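Local coordinates for ferric iron-binding periplasmic protein (Pseudomonas aeruginosa, PDB 6J2S), which probably binds ferric iron in the periplasm for delivery to an ABC transporter, and here carries gallium(III) in the iron site, at residues T173-A178 and L191-Y196; R101-A106 and G220-V225. All coordinates share one frame; numbering follows the deposited sequence.

Contact 1. Residues T173-A178 and L191-Y196; sequences TNNVTA and LINNYY. With GA (gallium (III) ion), chain D; PO4 (phosphate ion), chain C.
With CG anti to the carbonyl carbon in both residues (chi1 -66° for Asn175, -68° for Tyr196), Asn175 and Tyr196 reach toward each other and cross at about a right angle. The contact they make is CH-pi: Asn175 CB sits over one face of the tyrosine ring, 3.4 Å from the Tyr196 centroid. Tyr195 CE2 lies over the opposite face, displaced toward the rim, so the Tyr196 ring is clamped from both sides. Val176 CG2 adds an apolar touch, 3.7 Å from Tyr196 CE2, while further along the helix Ala178 CB packs on Ile192 CG2.

The two tyrosine oxygens converge on gallium, each of Tyr195 OH and Tyr196 OH at 1.9 Å from the metal. Phosphate O3 and a water also bind it, and His11 and Glu59 complete the six ligands; the phosphate probably came from the crystallisation liquor. Asn193 serves as second shell: its ND2 donates to Tyr195 OH at 3.2 Å, nearly in the amide plane, and also to phosphate O2, while Arg103 holds its OD1. A water donates to Tyr196 OH (2.7 Å) and accepts a weak bond from Asn175 N. A pair of adjacent tyrosines on the metal is a known feature of FbpA-type ferric-binding proteins, consistent with this site.

Asn174 N-caps helix 175-183, its OD1 taking Thr177 N at 3.0 Å. That helix start lies against the end of strand 189-193 and the first turn of helix 195-204, with strand 96-107 running antiparallel beside strand 189-193.

Contact 2. Residues R101-A106 and G220-V225; sequences RTRVLA and GALVTV
Antiparallel beta pairing joins residues 101-106 to 220-225, where long strand 96-107 meets the beginning of strand 223-230 within the mixed sheet of this periplasmic binding protein fold. Arg101 and Thr224 form a hydrogen-bonded pair, Arg101 N giving to Thr224 O and Thr224 N to Arg101 O, both at 2.9 Å. Thr102 faces Val223 as the next, non-hydrogen-bonded pair, their CA atoms 4.3 Å apart, and Val223 CA adds a CA-H...O contact to Arg101 O.

On the face carrying Arg101 and Thr224, the aliphatic part of the arginine passes over the threonine hydroxyl, with Arg101 CG 3.2 Å from Thr224 OG1. The arginine chain starts between its backbone N and carbonyl carbon (chi1 53°) and then bends at chi2 and chi3, carrying the guanidinium toward the metal site. There it forms salt bridges with Glu60 and Glu262 and a hydrogen bond to the gallium ligand Glu59; Glu60 also accepts from Thr224 OG1.

Just before strand 223-230, residues 220-222 lead into the sheet, and a water bridges Arg103 O to Gly220 O. Arg103 CG lies 3.9 Å from Leu222 CB. Leu222 O is gripped twice: Arg103 N donates almost straight at 2.9 Å (174° at the hydrogen), and Thr102 OG1 comes from above the carbonyl plane at 3.2 Å.

Both contacts are buried and meet on one sheet, since strand 189-193 of contact 1 and strand 96-107 of contact 2 are neighbours in it. Their chemistry differs: contact 1 is side-chain work, a metal-binding tyrosine ring packed on both faces, whereas contact 2 relies chiefly on backbone hydrogen bonds between strands. Only contact 1 has an exposed touching residue, Val176. Asn193 and Arg103 tie the two together, and Asn194 N probably bonds Thr102 O. Arg101 NH1 packs 3.1 Å from Tyr195 OH; its charge, shared with Glu60 and Glu262, may partly offset the negative charge of the tyrosine and Glu59 ligands.

Contact 1. Residues T173-A178 and L191-Y196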
# COMPACT_ATOMS: atom_id res chain seq x y z
N THR A 173 -9.02 0.34 -13.77
CA THR A 173 -8.84 1.67 -13.21
C THR A 173 -8.41 1.62 -11.74
O THR A 173 -7.75 2.55 -11.28
CB THR A 173 -10.11 2.51 -13.38
OG1 THR A 173 -11.25 1.75 -12.96
CG2 THR A 173 -10.30 2.88 -14.85
N ASN A 174 -8.74 0.55 -11.02
CA ASN A 174 -8.33 0.43 -9.62
C ASN A 174 -8.41 -1.04 -9.21
O ASN A 174 -8.92 -1.89 -9.94
CB ASN A 174 -9.20 1.31 -8.70
CG ASN A 174 -10.68 1.10 -8.93
OD1 ASN A 174 -11.22 0.04 -8.62
ND2 ASN A 174 -11.35 2.12 -9.48
N ASN A 175 -7.85 -1.33 -8.03
CA ASN A 175 -7.77 -2.73 -7.59
C ASN A 175 -9.16 -3.31 -7.37
O ASN A 175 -9.37 -4.52 -7.58
CB ASN A 175 -6.96 -2.85 -6.29
CG ASN A 175 -5.49 -2.49 -6.44
OD1 ASN A 175 -4.94 -1.70 -5.67
ND2 ASN A 175 -4.83 -3.07 -7.42
N VAL A 176 -10.13 -2.48 -6.97
CA VAL A 176 -11.48 -3.00 -6.72
C VAL A 176 -12.11 -3.53 -8.00
O VAL A 176 -12.66 -4.64 -8.03
CB VAL A 176 -12.35 -1.93 -6.04
CG1 VAL A 176 -13.79 -2.44 -5.88
CG2 VAL A 176 -11.78 -1.59 -4.68
N THR A 177 -12.06 -2.75 -9.10
CA THR A 177 -12.67 -3.24 -10.33
C THR A 177 -11.88 -4.41 -10.91
O THR A 177 -12.47 -5.29 -11.53
CB THR A 177 -12.83 -2.11 -11.36
OG1 THR A 177 -11.56 -1.66 -11.85
CG2 THR A 177 -13.58 -0.92 -10.75
N ALA A 178 -10.57 -4.47 -10.66
CA ALA A 178 -9.80 -5.62 -11.11
C ALA A 178 -10.20 -6.88 -10.34
O ALA A 178 -10.41 -7.95 -10.94
CB ALA A 178 -8.30 -5.34 -10.97
N LEU A 191 -3.41 -8.83 -10.89
CA LEU A 191 -2.42 -8.40 -9.92
C LEU A 191 -3.01 -7.31 -9.04
O LEU A 191 -3.30 -6.22 -9.52
CB LEU A 191 -1.18 -7.86 -10.64
CG LEU A 191 -0.44 -8.78 -11.60
CD1 LEU A 191 0.63 -7.97 -12.33
CD2 LEU A 191 0.21 -9.94 -10.84
N ILE A 192 -3.16 -7.60 -7.75
CA ILE A 192 -3.74 -6.64 -6.82
C ILE A 192 -3.01 -6.74 -5.48
O ILE A 192 -1.99 -7.44 -5.35
CB ILE A 192 -5.25 -6.90 -6.63
CG1 ILE A 192 -5.50 -8.34 -6.18
CG2 ILE A 192 -6.03 -6.57 -7.93
CD1 ILE A 192 -6.85 -8.54 -5.46
N ASN A 193 -3.50 -6.02 -4.48
CA ASN A 193 -3.06 -6.23 -3.10
C ASN A 193 -3.99 -7.21 -2.38
O ASN A 193 -5.15 -7.42 -2.77
CB ASN A 193 -3.01 -4.90 -2.35
CG ASN A 193 -2.13 -3.87 -3.04
OD1 ASN A 193 -1.14 -4.20 -3.69
ND2 ASN A 193 -2.49 -2.59 -2.89
N ASN A 194 -3.47 -7.81 -1.31
CA ASN A 194 -4.16 -8.93 -0.67
C ASN A 194 -5.46 -8.51 0.00
O ASN A 194 -6.42 -9.29 0.03
CB ASN A 194 -3.25 -9.59 0.35
CG ASN A 194 -2.97 -8.69 1.55
OD1 ASN A 194 -2.36 -7.61 1.42
ND2 ASN A 194 -3.47 -9.11 2.72
N TYR A 195 -5.52 -7.31 0.58
CA TYR A 195 -6.65 -6.97 1.44
C TYR A 195 -7.95 -6.82 0.66
O TYR A 195 -9.02 -6.89 1.27
CB TYR A 195 -6.33 -5.69 2.24
CG TYR A 195 -5.90 -4.52 1.39
CD1 TYR A 195 -4.55 -4.26 1.16
CD2 TYR A 195 -6.85 -3.66 0.82
CE1 TYR A 195 -4.15 -3.16 0.37
CE2 TYR A 195 -6.47 -2.57 0.03
CZ TYR A 195 -5.12 -2.34 -0.19
OH TYR A 195 -4.75 -1.28 -0.97
N TYR A 196 -7.89 -6.62 -0.66
CA TYR A 196 -9.12 -6.46 -1.42
C TYR A 196 -9.94 -7.74 -1.45
O TYR A 196 -11.18 -7.69 -1.48
CB TYR A 196 -8.82 -6.03 -2.84
CG TYR A 196 -8.26 -4.64 -2.94
CD1 TYR A 196 -6.90 -4.44 -3.03
CD2 TYR A 196 -9.10 -3.53 -2.94
CE1 TYR A 196 -6.36 -3.19 -3.11
CE2 TYR A 196 -8.57 -2.25 -3.03
CZ TYR A 196 -7.20 -2.09 -3.11
OH TYR A 196 -6.66 -0.84 -3.22
GA GA D . -5.48 0.09 -2.01
P PO4 C . -3.07 0.84 -4.09
O1 PO4 C . -2.10 1.75 -3.36
O2 PO4 C . -2.29 -0.12 -4.92
O3 PO4 C . -3.91 0.09 -3.11
O4 PO4 C . -4.00 1.67 -4.96
O HOH W 1 -8.13 0.38 -5.13
O HOH W 2 -5.95 1.72 -3.14

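Contact 2. Residues R101-A106 and G220-V225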
# COMPACT_ATOMS: atom_id res chain seq x y z
N ARG A 101 1.00 -4.36 3.45
CA ARG A 101 0.17 -5.14 2.56
C ARG A 101 1.10 -5.90 1.62
O ARG A 101 2.31 -5.66 1.59
CB ARG A 101 -0.81 -4.26 1.77
CG ARG A 101 -0.15 -3.09 1.02
CD ARG A 101 -0.05 -1.80 1.85
NE ARG A 101 -1.36 -1.27 2.22
CZ ARG A 101 -2.21 -0.69 1.37
NH1 ARG A 101 -1.91 -0.53 0.09
NH2 ARG A 101 -3.38 -0.27 1.82
N THR A 102 0.54 -6.83 0.85
CA THR A 102 1.40 -7.63 -0.01
C THR A 102 0.75 -7.81 -1.37
O THR A 102 -0.48 -7.82 -1.51
CB THR A 102 1.73 -9.01 0.64
OG1 THR A 102 2.66 -9.72 -0.19
CG2 THR A 102 0.48 -9.84 0.80
N ARG A 103 1.60 -7.94 -2.38
CA ARG A 103 1.12 -8.21 -3.73
C ARG A 103 0.66 -9.66 -3.82
O ARG A 103 1.24 -10.55 -3.20
CB ARG A 103 2.23 -7.95 -4.74
CG ARG A 103 2.71 -6.51 -4.67
CD ARG A 103 1.57 -5.61 -5.08
NE ARG A 103 1.29 -5.74 -6.51
CZ ARG A 103 0.34 -5.07 -7.16
NH1 ARG A 103 -0.44 -4.22 -6.50
NH2 ARG A 103 0.19 -5.24 -8.48
N VAL A 104 -0.41 -9.89 -4.58
CA VAL A 104 -0.96 -11.22 -4.80
C VAL A 104 -1.44 -11.35 -6.24
O VAL A 104 -1.58 -10.37 -6.98
CB VAL A 104 -2.13 -11.55 -3.84
CG1 VAL A 104 -1.70 -11.50 -2.40
CG2 VAL A 104 -3.28 -10.57 -4.08
N LEU A 105 -1.70 -12.59 -6.63
CA LEU A 105 -2.30 -12.88 -7.92
C LEU A 105 -3.68 -13.46 -7.62
O LEU A 105 -3.81 -14.62 -7.23
CB LEU A 105 -1.43 -13.86 -8.69
CG LEU A 105 -2.01 -14.32 -10.02
CD1 LEU A 105 -2.03 -13.16 -11.00
CD2 LEU A 105 -1.18 -15.49 -10.52
N ALA A 106 -4.72 -12.66 -7.77
CA ALA A 106 -6.06 -13.19 -7.59
C ALA A 106 -6.42 -13.97 -8.85
O ALA A 106 -6.04 -13.57 -9.96
CB ALA A 106 -7.08 -12.08 -7.33
N GLY A 220 6.96 -10.62 -7.52
CA GLY A 220 5.54 -10.54 -7.30
C GLY A 220 5.11 -10.81 -5.88
O GLY A 220 3.91 -10.73 -5.60
N ALA A 221 6.03 -11.17 -4.99
CA ALA A 221 5.71 -11.37 -3.58
C ALA A 221 6.03 -10.13 -2.75
O ALA A 221 6.07 -10.20 -1.52
CB ALA A 221 6.46 -12.59 -3.04
N LEU A 222 6.24 -9.00 -3.40
CA LEU A 222 6.58 -7.75 -2.75
C LEU A 222 5.61 -7.40 -1.61
O LEU A 222 4.40 -7.54 -1.75
CB LEU A 222 6.55 -6.63 -3.80
CG LEU A 222 6.87 -5.22 -3.33
CD1 LEU A 222 8.34 -5.11 -2.95
CD2 LEU A 222 6.52 -4.25 -4.45
N VAL A 223 6.17 -6.94 -0.50
CA VAL A 223 5.42 -6.35 0.60
C VAL A 223 5.64 -4.84 0.54
O VAL A 223 6.77 -4.38 0.38
CB VAL A 223 5.88 -6.92 1.95
CG1 VAL A 223 5.31 -6.12 3.14
CG2 VAL A 223 5.46 -8.38 2.05
N THR A 224 4.56 -4.07 0.63
CA THR A 224 4.65 -2.61 0.68
C THR A 224 4.06 -2.11 1.99
O THR A 224 3.20 -2.76 2.58
CB THR A 224 3.93 -1.96 -0.50
OG1 THR A 224 2.53 -2.25 -0.41
CG2 THR A 224 4.46 -2.49 -1.86
N VAL A 225 4.49 -0.93 2.42
CA VAL A 225 4.20 -0.42 3.75
C VAL A 225 3.36 0.85 3.64
O VAL A 225 3.73 1.79 2.92
CB VAL A 225 5.50 -0.15 4.54
CG1 VAL A 225 5.19 0.48 5.86
CG2 VAL A 225 6.26 -1.47 4.73
O HOH W 3 2.31 -12.73 -4.34
O HOH W 4 1.80 -10.05 -7.54